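Glycosyl hydrolase, family 8 (Clostridium perfringens, PDB 3REN) probably hydrolyses alpha-1,4-linked glucans as an alpha-amylase of the glycoside hydrolase family 8 type. Local coordinates at residues E65-L70 and Y334-L339. Numbering follows the deposited sequence.
Sequences EGLMML and YSFDNL
L67 and L339 meet where two nearly parallel helices lie side by side, a worked example of a helix contact whose facing segments, 65-70 and 334-339, meet through apolar side chains with no hydrogen bond between them. L67 is the side chain to follow. Its CB already lies 4.0 Å from L339 CB, close to where the two backbones come nearest, their CA atoms 6.5 Å apart. From there CG stands anti to the carbonyl carbon (chi1 -71°), and the CD1 branch does most of the reaching. This one methyl settles between two residues a turn apart, 3.8 Å from L339 CB and also 3.8 Å from F336 CD1. It approaches the F336 ring obliquely, with CE1 only slightly farther away than CD1.

The axes of the short helical segments 65-70 and 335-339 approach to 10.2 Å and run at 10° to each other, in keeping with the (alpha/alpha)6 barrel, in which closing the ring brings a late helix beside an early one. Here helix 335-346, the last of the chain, is laid against the early helix 62-74.

M68 adds a second, smaller touch. Its chain leaves with CG anti to the backbone N and then bends at both chi2 and chi3, which brings CE to 3.9 Å from L339 CD2; the two side chains cross at about a right angle. The selenomethionine also packs on F27 and I30 of helix 21-33, so a third helix borders the contact. At the start of helix 335-346, N338 turns its carboxamide back on its own segment: ND2 donates to Y334 O (2.9 Å, 164° at the hydrogen), coming from above the carbonyl plane, while OD1 accepts from F325 N, fixing the amide at both ends.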
loop_
_atom_site.group_PDB
_atom_site.type_symbol
_atom_site.label_atom_id
_atom_site.label_comp_id
_atom_site.label_asym_id
_atom_site.label_seq_id
_atom_site.Cartn_x
_atom_site.Cartn_y
_atom_site.Cartn_z
ATOM N N GLU A 65 -6.679 3.457 -6.815
ATOM C CA GLU A 65 -6.404 4.759 -7.397
ATOM C C GLU A 65 -5.188 5.464 -6.788
ATOM O O GLU A 65 -4.391 6.036 -7.525
ATOM C CB GLU A 65 -7.644 5.658 -7.314
ATOM C CG GLU A 65 -8.775 5.103 -8.162
ATOM C CD GLU A 65 -8.360 4.901 -9.643
ATOM O OE1 GLU A 65 -7.707 5.801 -10.210
ATOM O OE2 GLU A 65 -8.673 3.854 -10.231
ATOM N N GLY A 66 -5.076 5.429 -5.454
ATOM C CA GLY A 66 -3.952 6.014 -4.734
ATOM C C GLY A 66 -2.647 5.364 -5.136
ATOM O O GLY A 66 -1.654 6.051 -5.315
ATOM N N LEU A 67 -2.641 4.040 -5.276
ATOM C CA LEU A 67 -1.449 3.320 -5.733
ATOM C C LEU A 67 -1.000 3.765 -7.121
ATOM O O LEU A 67 0.179 3.978 -7.362
ATOM C CB LEU A 67 -1.651 1.785 -5.664
ATOM C CG LEU A 67 -1.685 1.194 -4.221
ATOM C CD1 LEU A 67 -2.189 -0.294 -4.177
ATOM C CD2 LEU A 67 -0.315 1.318 -3.558
HETATM N N MSE A 68 -1.957 3.916 -8.030
HETATM C CA MSE A 68 -1.665 4.279 -9.410
HETATM C C MSE A 68 -1.157 5.734 -9.481
HETATM O O MSE A 68 -0.266 6.035 -10.260
HETATM C CB MSE A 68 -2.904 4.050 -10.305
HETATM C CG MSE A 68 -2.686 4.397 -11.793
HETATM SE SE MSE A 68 -1.107 3.508 -12.614
HETATM C CE MSE A 68 -1.873 1.780 -13.036
HETATM N N MSE A 69 -1.731 6.617 -8.667
HETATM C CA MSE A 69 -1.194 7.969 -8.493
HETATM C C MSE A 69 0.239 7.988 -7.989
HETATM O O MSE A 69 1.045 8.768 -8.490
HETATM C CB MSE A 69 -2.078 8.788 -7.550
HETATM C CG MSE A 69 -3.458 9.168 -8.213
HETATM SE SE MSE A 69 -4.770 9.846 -6.864
HETATM C CE MSE A 69 -3.942 11.532 -6.428
ATOM N N LEU A 70 0.565 7.146 -6.998
ATOM C CA LEU A 70 1.965 7.079 -6.567
ATOM C C LEU A 70 2.921 6.639 -7.680
ATOM O O LEU A 70 4.027 7.222 -7.859
ATOM C CB LEU A 70 2.141 6.169 -5.364
ATOM C CG LEU A 70 1.581 6.702 -4.051
ATOM C CD1 LEU A 70 1.672 5.576 -2.993
ATOM C CD2 LEU A 70 2.474 7.876 -3.622
ATOM N N TYR A 334 -6.184 -10.044 -8.022
ATOM C CA TYR A 334 -6.386 -8.938 -7.099
ATOM C C TYR A 334 -5.581 -7.722 -7.519
ATOM O O TYR A 334 -4.357 -7.802 -7.609
ATOM C CB TYR A 334 -6.037 -9.342 -5.631
ATOM C CG TYR A 334 -7.156 -10.171 -5.058
ATOM C CD1 TYR A 334 -7.271 -11.530 -5.350
ATOM C CD2 TYR A 334 -8.179 -9.559 -4.312
ATOM C CE1 TYR A 334 -8.365 -12.282 -4.873
ATOM C CE2 TYR A 334 -9.262 -10.289 -3.830
ATOM C CZ TYR A 334 -9.345 -11.648 -4.114
ATOM O OH TYR A 334 -10.425 -12.361 -3.629
ATOM N N SER A 335 -6.261 -6.599 -7.744
ATOM C CA SER A 335 -5.600 -5.376 -8.170
ATOM C C SER A 335 -4.496 -5.025 -7.194
ATOM O O SER A 335 -3.413 -4.583 -7.573
ATOM C CB SER A 335 -6.619 -4.222 -8.278
ATOM O OG SER A 335 -7.243 -3.980 -7.007
ATOM N N PHE A 336 -4.769 -5.205 -5.917
ATOM C CA PHE A 336 -3.789 -4.803 -4.905
ATOM C C PHE A 336 -2.385 -5.432 -5.107
ATOM O O PHE A 336 -1.359 -4.733 -5.005
ATOM C CB PHE A 336 -4.334 -5.095 -3.503
ATOM C CG PHE A 336 -3.433 -4.643 -2.393
ATOM C CD1 PHE A 336 -3.260 -3.289 -2.125
ATOM C CD2 PHE A 336 -2.797 -5.589 -1.575
ATOM C CE1 PHE A 336 -2.436 -2.860 -1.064
ATOM C CE2 PHE A 336 -1.980 -5.190 -0.520
ATOM C CZ PHE A 336 -1.780 -3.833 -0.254
ATOM N N ASP A 337 -2.338 -6.729 -5.411
ATOM C CA ASP A 337 -1.049 -7.384 -5.652
ATOM C C ASP A 337 -0.377 -6.913 -6.913
ATOM O O ASP A 337 0.835 -6.739 -6.932
ATOM C CB ASP A 337 -1.195 -8.898 -5.679
ATOM C CG ASP A 337 -1.433 -9.471 -4.293
ATOM O OD1 ASP A 337 -0.890 -8.911 -3.312
ATOM O OD2 ASP A 337 -2.185 -10.447 -4.195
ATOM N N ASN A 338 -1.176 -6.695 -7.955
ATOM C CA ASN A 338 -0.678 -6.192 -9.220
ATOM C C ASN A 338 -0.107 -4.775 -9.138
ATOM O O ASN A 338 0.971 -4.506 -9.685
ATOM C CB ASN A 338 -1.746 -6.329 -10.311
ATOM C CG ASN A 338 -1.938 -7.781 -10.727
ATOM O OD1 ASN A 338 -1.293 -8.235 -11.655
ATOM N ND2 ASN A 338 -2.795 -8.527 -9.998
ATOM N N LEU A 339 -0.809 -3.886 -8.432
ATOM C CA LEU A 339 -0.323 -2.508 -8.261
ATOM C C LEU A 339 0.943 -2.410 -7.398
ATOM O O LEU A 339 1.845 -1.579 -7.679
ATOM C CB LEU A 339 -1.433 -1.605 -7.711
ATOM C CG LEU A 339 -2.554 -1.363 -8.709
ATOM C CD1 LEU A 339 -3.852 -1.003 -7.914
ATOM C CD2 LEU A 339 -2.110 -0.261 -9.769
#